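Local atomic coordinates of HTH-type transcriptional repressor PhnF (Mycobacterium smegmatis, PDB entry 3F8M), a protein that binds DNA as a GntR-family transcriptional regulator and represses the phnDCE operon, which serves phosphate uptake, when phosphate is available in the cell. Residues A117-G121 against A220-R224; P127-R133 against E145-A151. All coordinates share one frame; numbering follows the deposited sequence.

How the contacts relate
The two contacts lie side by side in the UTRA domain, their centres about 10 Å apart, and both reach its six-stranded antiparallel sheet. Contact 1 sets the end of helix 114-120 against the start of strand 220-229, whereas contact 2 pairs strands 127-137 and 140-150 as a hairpin. Since strand 220-229 is the sheet neighbour of strand 140-150, the contacts touch directly, Lys148 N lying 2.8 Å from Gln223 O in a probable hydrogen bond. Along the chain, helix 114-120 leads into strand 127-137, and contact 2 is nested within the 98 residues that separate the segments of contact 1. Residues distant in sequence thus meet in one UTRA-domain sheet, separate in sequence from the GntR-type DNA-binding region.

Contact 1 (A117-G121 against A220-R224); sequences AGVLG and AIEQR
The last turn of helix 114-120 meets the first residues of strand 220-229, the backbones coming nearest at Leu120 and Ala220, whose CA atoms are 5.0 Å apart. Ala220 points its methyl at the helix end, where CB lies 3.5 Å from Leu120 O. Two waters span the backbones beside it. One donates to Leu120 O and Ala220 O; the other donates to Leu120 O, at 3.1 Å, and accepts from Ala220 N. The carbonyl of Leu120 thus takes two water bonds at the helix end, just before Gly121 turns away with positive phi. From Leu120 it is CD2 that reaches the strand, passing 4.2 Å from Ala220 CB and resting 3.9 Å from Gln223 N, over the peptide that joins Glu222 to Gln223. Val119 CG1, held anti to the backbone N (chi1 168°), touches Gln223 CG at 4.0 Å, the two side chains meeting at a slant. Gln223 then bends at chi2 and carries its amide away, where NE2 bonds Asn210 OD1. Val212, on strand 206-214, touches both Val119 and Gln223. Apolar contacts and shared water make up the packing of a helix C-terminus against the first residues of a sheet strand in the UTRA domain.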
loop_
_atom_site.group_PDB
_atom_site.type_symbol
_atom_site.label_atom_id
_atom_site.label_comp_id
_atom_site.label_asym_id
_atom_site.label_seq_id
_atom_site.Cartn_x
_atom_site.Cartn_y
_atom_site.Cartn_z
ATOM N N ALA A 117 14.249 2.610 21.383
ATOM C CA ALA A 117 14.395 1.575 22.439
ATOM C C ALA A 117 13.112 0.803 22.680
ATOM O O ALA A 117 13.138 -0.411 22.747
ATOM C CB ALA A 117 14.892 2.169 23.723
ATOM N N GLY A 118 11.982 1.509 22.811
ATOM C CA GLY A 118 10.660 0.886 22.948
ATOM C C GLY A 118 10.277 -0.010 21.781
ATOM O O GLY A 118 9.727 -1.094 21.977
ATOM N N VAL A 119 10.557 0.434 20.555
ATOM C CA VAL A 119 10.188 -0.352 19.384
ATOM C C VAL A 119 10.977 -1.667 19.369
ATOM O O VAL A 119 10.431 -2.734 19.096
ATOM C CB VAL A 119 10.442 0.431 18.068
ATOM C CG1 VAL A 119 10.343 -0.502 16.835
ATOM C CG2 VAL A 119 9.459 1.602 17.923
ATOM N N LEU A 120 12.263 -1.585 19.669
ATOM C CA LEU A 120 13.125 -2.755 19.546
ATOM C C LEU A 120 13.208 -3.554 20.833
ATOM O O LEU A 120 13.824 -4.623 20.859
ATOM C CB LEU A 120 14.541 -2.358 19.110
ATOM C CG LEU A 120 14.690 -1.641 17.770
ATOM C CD1 LEU A 120 16.111 -1.135 17.616
ATOM C CD2 LEU A 120 14.329 -2.601 16.671
ATOM N N GLY A 121 12.621 -3.007 21.901
ATOM C CA GLY A 121 12.671 -3.633 23.222
ATOM C C GLY A 121 14.086 -3.785 23.753
ATOM O O GLY A 121 14.407 -4.824 24.309
ATOM N N ALA A 220 12.167 -8.192 18.919
ATOM C CA ALA A 220 12.296 -7.378 17.698
ATOM C C ALA A 220 13.606 -7.694 16.964
ATOM O O ALA A 220 14.654 -7.818 17.565
ATOM C CB ALA A 220 12.182 -5.900 17.998
ATOM N N ILE A 221 13.499 -7.834 15.651
ATOM C CA ILE A 221 14.643 -8.125 14.773
ATOM C C ILE A 221 15.198 -6.799 14.194
ATOM O O ILE A 221 16.417 -6.616 14.095
ATOM C CB ILE A 221 14.168 -9.093 13.638
ATOM C CG1 ILE A 221 13.796 -10.478 14.209
ATOM C CG2 ILE A 221 15.181 -9.241 12.463
ATOM C CD1 ILE A 221 13.027 -11.385 13.155
ATOM N N GLU A 222 14.289 -5.903 13.790
ATOM C CA GLU A 222 14.627 -4.714 12.978
ATOM C C GLU A 222 13.462 -3.744 13.028
ATOM O O GLU A 222 12.316 -4.128 13.343
ATOM C CB GLU A 222 14.830 -5.080 11.484
ATOM C CG GLU A 222 13.531 -5.686 10.893
ATOM C CD GLU A 222 13.479 -5.854 9.394
ATOM O OE1 GLU A 222 14.381 -5.372 8.656
ATOM O OE2 GLU A 222 12.470 -6.452 8.966
ATOM N N GLN A 223 13.770 -2.486 12.763
ATOM C CA GLN A 223 12.741 -1.535 12.336
ATOM C C GLN A 223 13.222 -1.068 10.977
ATOM O O GLN A 223 14.361 -0.567 10.849
ATOM C CB GLN A 223 12.647 -0.353 13.327
ATOM C CG GLN A 223 11.392 0.532 13.074
ATOM C CD GLN A 223 11.497 1.429 11.851
ATOM O OE1 GLN A 223 12.544 2.035 11.596
ATOM N NE2 GLN A 223 10.385 1.549 11.094
ATOM N N ARG A 224 12.363 -1.174 9.951
ATOM C CA ARG A 224 12.811 -0.883 8.597
ATOM C C ARG A 224 11.850 0.162 7.992
ATOM O O ARG A 224 10.598 -0.018 8.034
ATOM C CB ARG A 224 12.851 -2.205 7.778
ATOM C CG ARG A 224 13.387 -2.075 6.261
ATOM C CD ARG A 224 13.293 -3.429 5.528
ATOM N NE ARG A 224 11.901 -3.695 5.161
ATOM C CZ ARG A 224 11.431 -4.777 4.530
ATOM N NH1 ARG A 224 12.210 -5.799 4.175
ATOM N NH2 ARG A 224 10.139 -4.844 4.262
HETATM O O HOH W 1 15.618 -6.349 19.842
HETATM O O HOH W 2 11.786 -6.941 21.447
#

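Contact 2 (P127-R133 against E145-A151); sequences PVLQLER and ETTKLPA
The antiparallel beta hairpin of strands 127-137 and 140-150 forms part of the UTRA-domain sheet, and in this portion Pro127-Arg133 pairs with Glu145-Ala151. Leu129 with Leu149, Leu131 with Thr147 and Arg133 with Glu145 are hydrogen-bonded pairs, the last including Glu145 N to Arg133 O at 2.8 Å. At the far end Ala151 N bonds Pro127 O from above the carbonyl plane, 41° out of it, and Ala151 CB packs 3.8 Å from Pro127 CB.

One face carries Val128, Gln130, Glu132, Thr146 and Lys148. Thr146 OG1, set beside its own backbone N (chi1 -54°), donates to the anti lone pair of Glu132 OE2 at 2.6 Å; Glu132 OE1 makes a salt bridge to Arg193. The Thr146 methyl CG2 packs against the Gln130 amide, 3.3 Å from its OE1. Gln130 runs alongside Lys148, and the same OE1 lies 3.2 Å from Lys148 CE.

On the other face, in the conformer described, one of two modelled for Glu145, Arg133 grips its carboxylate side-on. Arg133 NE at 3.1 Å and NH1 at 3.3 Å both donate to Glu145 OE1, in the guanidinium plane, and the carboxylate is turned only 20° from that plane. Leu131 CD2 lies over one guanidinium face, toward its rim, while Arg133 NH2 bonds the carbonyls of His163 and Ala165, further fixing the group. A water lies within hydrogen-bonding distance of Glu145 OE1, Leu131 O and Thr147 OG1.

Strand 100-111 flanks the hairpin beside 127-137 and strand 220-229 beside 140-150; helix 157-160 packs against Leu129 and Leu149 through Leu157.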
loop_
_atom_site.group_PDB
_atom_site.type_symbol
_atom_site.label_atom_id
_atom_site.label_comp_id
_atom_site.label_asym_id
_atom_site.label_seq_id
_atom_site.Cartn_x
_atom_site.Cartn_y
_atom_site.Cartn_z
ATOM N N PRO A 127 23.272 0.200 21.465
ATOM C CA PRO A 127 23.874 0.435 20.139
ATOM C C PRO A 127 22.931 -0.033 19.019
ATOM O O PRO A 127 22.269 -1.035 19.137
ATOM C CB PRO A 127 25.152 -0.402 20.194
ATOM C CG PRO A 127 24.817 -1.506 21.100
ATOM C CD PRO A 127 23.993 -0.863 22.197
ATOM N N VAL A 128 22.841 0.767 17.974
ATOM C CA VAL A 128 21.946 0.459 16.851
ATOM C C VAL A 128 22.846 0.510 15.625
ATOM O O VAL A 128 23.634 1.474 15.473
ATOM C CB VAL A 128 20.838 1.500 16.760
ATOM C CG1 VAL A 128 20.104 1.405 15.325
ATOM C CG2 VAL A 128 19.869 1.260 17.881
ATOM N N LEU A 129 22.769 -0.528 14.785
ATOM C CA LEU A 129 23.493 -0.549 13.541
ATOM C C LEU A 129 22.485 -0.241 12.463
ATOM O O LEU A 129 21.493 -0.937 12.387
ATOM C CB LEU A 129 24.145 -1.916 13.302
ATOM C CG LEU A 129 24.925 -2.109 11.997
ATOM C CD1 LEU A 129 26.015 -1.058 11.854
ATOM C CD2 LEU A 129 25.521 -3.581 11.911
ATOM N N GLN A 130 22.734 0.788 11.650
ATOM C CA GLN A 130 21.779 1.129 10.559
ATOM C C GLN A 130 22.392 0.823 9.212
ATOM O O GLN A 130 23.525 1.227 8.942
ATOM C CB GLN A 130 21.430 2.607 10.608
ATOM C CG GLN A 130 20.512 3.074 9.440
ATOM C CD GLN A 130 20.163 4.535 9.546
ATOM O OE1 GLN A 130 19.221 4.885 10.240
ATOM N NE2 GLN A 130 20.888 5.384 8.834
ATOM N N LEU A 131 21.630 0.102 8.380
ATOM C CA LEU A 131 22.032 -0.212 7.051
ATOM C C LEU A 131 21.108 0.589 6.121
ATOM O O LEU A 131 19.868 0.490 6.214
ATOM C CB LEU A 131 21.818 -1.695 6.761
ATOM C CG LEU A 131 22.042 -2.114 5.290
ATOM C CD1 LEU A 131 23.476 -1.784 4.765
ATOM C CD2 LEU A 131 21.710 -3.596 5.133
ATOM N N GLU A 132 21.715 1.360 5.222
ATOM C CA GLU A 132 20.931 2.065 4.177
ATOM C C GLU A 132 21.378 1.602 2.829
ATOM O O GLU A 132 22.576 1.492 2.559
ATOM C CB GLU A 132 21.141 3.555 4.214
ATOM C CG GLU A 132 20.334 4.286 5.192
ATOM C CD GLU A 132 19.908 5.689 4.680
ATOM O OE1 GLU A 132 20.779 6.471 4.216
ATOM O OE2 GLU A 132 18.714 6.003 4.828
ATOM N N ARG A 133 20.404 1.260 1.986
ATOM C CA ARG A 133 20.687 0.722 0.672
ATOM C C ARG A 133 19.632 1.298 -0.284
ATOM O O ARG A 133 18.501 1.615 0.129
ATOM C CB ARG A 133 20.552 -0.791 0.671
ATOM C CG ARG A 133 21.655 -1.511 1.506
ATOM C CD ARG A 133 21.654 -3.009 1.334
ATOM N NE ARG A 133 20.437 -3.713 1.695
ATOM C CZ ARG A 133 20.339 -5.045 1.650
ATOM N NH1 ARG A 133 19.201 -5.642 1.967
ATOM N NH2 ARG A 133 21.374 -5.768 1.271
ATOM N N GLU A 145 15.980 1.929 1.406
ATOM C CA GLU A 145 15.665 1.034 2.516
ATOM C C GLU A 145 16.612 1.370 3.657
ATOM O O GLU A 145 17.825 1.304 3.450
ATOM C CB GLU A 145 15.986 -0.378 2.051
ATOM C CG GLU A 145 15.653 -1.480 3.035
ATOM C CD GLU A 145 16.242 -2.790 2.621
ATOM O OE1 GLU A 145 17.528 -2.885 2.540
ATOM O OE2 GLU A 145 15.404 -3.717 2.374
ATOM N N THR A 146 16.058 1.735 4.808
ATOM C CA THR A 146 16.875 2.133 5.973
ATOM C C THR A 146 16.487 1.183 7.077
ATOM O O THR A 146 15.337 1.217 7.552
ATOM C CB THR A 146 16.550 3.583 6.330
ATOM O OG1 THR A 146 16.713 4.416 5.153
ATOM C CG2 THR A 146 17.469 4.088 7.517
ATOM N N THR A 147 17.411 0.300 7.462
ATOM C CA THR A 147 17.077 -0.730 8.429
ATOM C C THR A 147 17.868 -0.404 9.694
ATOM O O THR A 147 19.064 -0.223 9.606
ATOM C CB THR A 147 17.474 -2.119 7.947
ATOM O OG1 THR A 147 16.773 -2.416 6.714
ATOM C CG2 THR A 147 17.098 -3.220 8.991
ATOM N N LYS A 148 17.170 -0.259 10.810
ATOM C CA LYS A 148 17.828 -0.039 12.126
ATOM C C LYS A 148 17.781 -1.352 12.880
ATOM O O LYS A 148 16.724 -1.918 13.074
ATOM C CB LYS A 148 17.097 1.032 12.922
ATOM C CG LYS A 148 17.330 2.393 12.312
ATOM C CD LYS A 148 16.472 3.430 12.968
ATOM C CE LYS A 148 16.626 4.743 12.188
ATOM N NZ LYS A 148 15.956 5.854 12.936
ATOM N N LEU A 149 18.934 -1.819 13.338
ATOM C CA LEU A 149 19.036 -3.117 13.970
ATOM C C LEU A 149 19.600 -2.902 15.376
ATOM O O LEU A 149 20.464 -2.054 15.547
ATOM C CB LEU A 149 20.056 -3.976 13.202
ATOM C CG LEU A 149 19.771 -4.291 11.718
ATOM C CD1 LEU A 149 21.002 -4.861 11.009
ATOM C CD2 LEU A 149 18.590 -5.310 11.715
ATOM N N PRO A 150 19.114 -3.679 16.357
ATOM C CA PRO A 150 19.793 -3.690 17.667
ATOM C C PRO A 150 21.172 -4.355 17.492
ATOM O O PRO A 150 21.233 -5.548 17.177
ATOM C CB PRO A 150 18.833 -4.513 18.550
ATOM C CG PRO A 150 18.095 -5.446 17.575
ATOM C CD PRO A 150 17.930 -4.546 16.325
ATOM N N ALA A 151 22.238 -3.557 17.570
ATOM C CA ALA A 151 23.605 -3.970 17.177
ATOM C C ALA A 151 24.074 -5.171 17.954
ATOM O O ALA A 151 24.820 -6.007 17.418
ATOM C CB ALA A 151 24.594 -2.854 17.399
HETATM O O HOH W 3 18.505 -1.612 4.663
#